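Local coordinates for regulatory protein cox (Enterobacteria phage P2, PDB 4LHF) that binds DNA and represses the Pc promoter, which controls the genes for the immunity repressor and the integrase of phage P2, at residues Pro38-Met42 with Gly53-Tyr58. Residues are numbered along the deposited sequence; the frame is centred on the assembly and turned at random.
Sequences PVIDM and GEYWVY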
loop_
_atom_site.group_PDB
_atom_site.type_symbol
_atom_site.label_atom_id
_atom_site.label_comp_id
_atom_site.label_asym_id
_atom_site.label_seq_id
_atom_site.Cartn_x
_atom_site.Cartn_y
_atom_site.Cartn_z
ATOM N N PRO A 38 3.021 -1.991 -3.788
ATOM C CA PRO A 38 2.531 -2.646 -5.004
ATOM C C PRO A 38 2.108 -1.594 -6.014
ATOM O O PRO A 38 1.199 -0.811 -5.747
ATOM C CB PRO A 38 1.322 -3.443 -4.511
ATOM C CG PRO A 38 0.886 -2.748 -3.268
ATOM C CD PRO A 38 2.137 -2.229 -2.634
ATOM N N VAL A 39 2.763 -1.580 -7.168
ATOM C CA VAL A 39 2.649 -0.456 -8.088
ATOM C C VAL A 39 2.422 -0.870 -9.540
ATOM O O VAL A 39 2.975 -1.857 -10.013
ATOM C CB VAL A 39 3.897 0.460 -7.968
ATOM C CG1 VAL A 39 4.335 0.997 -9.320
ATOM C CG2 VAL A 39 3.619 1.600 -7.003
ATOM N N ILE A 40 1.572 -0.115 -10.229
ATOM C CA ILE A 40 1.402 -0.237 -11.667
ATOM C C ILE A 40 1.802 1.082 -12.306
ATOM O O ILE A 40 1.534 2.152 -11.755
ATOM C CB ILE A 40 -0.054 -0.541 -12.033
ATOM C CG1 ILE A 40 -0.523 -1.804 -11.317
ATOM C CG2 ILE A 40 -0.211 -0.695 -13.540
ATOM C CD1 ILE A 40 -1.925 -2.208 -11.679
ATOM N N ASP A 41 2.451 1.008 -13.462
ATOM C CA ASP A 41 2.901 2.207 -14.146
ATOM C C ASP A 41 2.070 2.499 -15.389
ATOM O O ASP A 41 2.011 1.687 -16.312
ATOM C CB ASP A 41 4.378 2.084 -14.518
ATOM C CG ASP A 41 4.937 3.365 -15.101
ATOM O OD1 ASP A 41 5.012 4.366 -14.360
ATOM O OD2 ASP A 41 5.304 3.368 -16.295
ATOM N N MET A 42 1.425 3.660 -15.399
ATOM C CA MET A 42 0.715 4.135 -16.577
ATOM C C MET A 42 1.615 5.078 -17.367
ATOM O O MET A 42 1.960 6.165 -16.898
ATOM C CB MET A 42 -0.587 4.833 -16.186
ATOM C CG MET A 42 -1.547 5.020 -17.346
ATOM S SD MET A 42 -3.113 5.750 -16.845
ATOM C CE MET A 42 -2.564 7.370 -16.331
ATOM N N GLY A 53 5.945 7.158 -15.775
ATOM C CA GLY A 53 4.827 8.084 -15.806
ATOM C C GLY A 53 4.010 8.061 -14.530
ATOM O O GLY A 53 4.553 8.195 -13.433
ATOM N N GLU A 54 2.700 7.891 -14.674
ATOM C CA GLU A 54 1.804 7.862 -13.523
ATOM C C GLU A 54 1.979 6.593 -12.703
ATOM O O GLU A 54 1.841 5.490 -13.220
ATOM C CB GLU A 54 0.345 7.990 -13.962
ATOM C CG GLU A 54 -0.090 9.404 -14.297
ATOM C CD GLU A 54 -1.410 9.769 -13.643
ATOM O OE1 GLU A 54 -1.442 9.898 -12.400
ATOM O OE2 GLU A 54 -2.415 9.923 -14.369
ATOM N N TYR A 55 2.284 6.755 -11.422
ATOM C CA TYR A 55 2.378 5.617 -10.520
ATOM C C TYR A 55 1.053 5.394 -9.802
ATOM O O TYR A 55 0.604 6.240 -9.029
ATOM C CB TYR A 55 3.504 5.821 -9.507
ATOM C CG TYR A 55 4.849 5.311 -9.973
ATOM C CD1 TYR A 55 4.951 4.139 -10.710
ATOM C CD2 TYR A 55 6.017 6.003 -9.679
ATOM C CE1 TYR A 55 6.178 3.667 -11.137
ATOM C CE2 TYR A 55 7.248 5.539 -10.104
ATOM C CZ TYR A 55 7.322 4.371 -10.832
ATOM O OH TYR A 55 8.544 3.903 -11.258
ATOM N N TRP A 56 0.426 4.254 -10.073
ATOM C CA TRP A 56 -0.835 3.904 -9.433
ATOM C C TRP A 56 -0.623 2.774 -8.438
ATOM O O TRP A 56 -0.004 1.767 -8.758
ATOM C CB TRP A 56 -1.861 3.461 -10.477
ATOM C CG TRP A 56 -2.307 4.539 -11.415
ATOM C CD1 TRP A 56 -1.525 5.256 -12.274
ATOM C CD2 TRP A 56 -3.648 5.004 -11.612
ATOM N NE1 TRP A 56 -2.295 6.146 -12.983
ATOM C CE2 TRP A 56 -3.601 6.011 -12.596
ATOM C CE3 TRP A 56 -4.883 4.669 -11.046
ATOM C CZ2 TRP A 56 -4.741 6.687 -13.027
ATOM C CZ3 TRP A 56 -6.013 5.341 -11.476
ATOM C CH2 TRP A 56 -5.934 6.339 -12.456
ATOM N N VAL A 57 -1.137 2.941 -7.227
ATOM C CA VAL A 57 -1.103 1.870 -6.246
ATOM C C VAL A 57 -2.251 0.896 -6.481
ATOM O O VAL A 57 -3.418 1.302 -6.576
ATOM C CB VAL A 57 -1.169 2.414 -4.812
ATOM C CG1 VAL A 57 -1.231 1.269 -3.817
ATOM C CG2 VAL A 57 0.029 3.304 -4.536
ATOM N N TYR A 58 -1.898 -0.384 -6.594
ATOM C CA TYR A 58 -2.859 -1.461 -6.782
ATOM C C TYR A 58 -3.295 -1.981 -5.420
ATOM O O TYR A 58 -2.512 -2.599 -4.701
ATOM C CB TYR A 58 -2.228 -2.582 -7.607
ATOM C CG TYR A 58 -3.204 -3.632 -8.084
ATOM C CD1 TYR A 58 -4.212 -3.312 -8.983
ATOM C CD2 TYR A 58 -3.106 -4.947 -7.651
ATOM C CE1 TYR A 58 -5.103 -4.270 -9.427
ATOM C CE2 TYR A 58 -3.991 -5.912 -8.091
ATOM C CZ TYR A 58 -4.988 -5.569 -8.977
ATOM O OH TYR A 58 -5.874 -6.526 -9.418
#
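Two reciprocal pairs of backbone hydrogen bonds fix the antiparallel register: Ile40 N to Trp56 O and Trp56 N to Ile40 O, then Met42 N to Glu54 O and Glu54 N to Met42 O, all at 2.9 Å. Tyr58 N to Pro38 O (3.2 Å) continues the series, and the axes of these short strands approach to 4.7 Å, their N-to-C directions 148° apart. Alternation then sorts the side chains onto two faces. Ile40, Met42, Glu54 and Trp56 share one. There Met42, with chi1 and chi2 both t, extends across to the indole, and chi3 p places CE 3.6 Å from Trp56 NE1; Met42 SD sits 4.7 Å from the centroid of the five-membered ring, 48° off its normal, an oblique Met-aromatic contact. Ile40 (m, t) sends CD1 diagonally to Tyr58 CD1, 3.7 Å away. The opposite face holds Val39, Asp41, Tyr55 and Val57. Val39, its chi1 off-well at 142°, brings CG1 within 3.5 Å of Tyr55 CD1, and both side chains touch Ile32 of helix 25-34. The t rotamer of Asp41 lets OD1 accept a hydrogen bond from Gly53 N (3.3 Å, 166°), while its OD2 is hydrogen-bonded to Thr43 OG1, so one carboxylate ties together the two ends of the connecting loop. Strand 54-58 also pairs with strand 11-13. With the helix-turn-helix of helices 14-21 and 25-34, this hairpin is consistent with the wing of a winged helix-turn-helix DNA-binding fold.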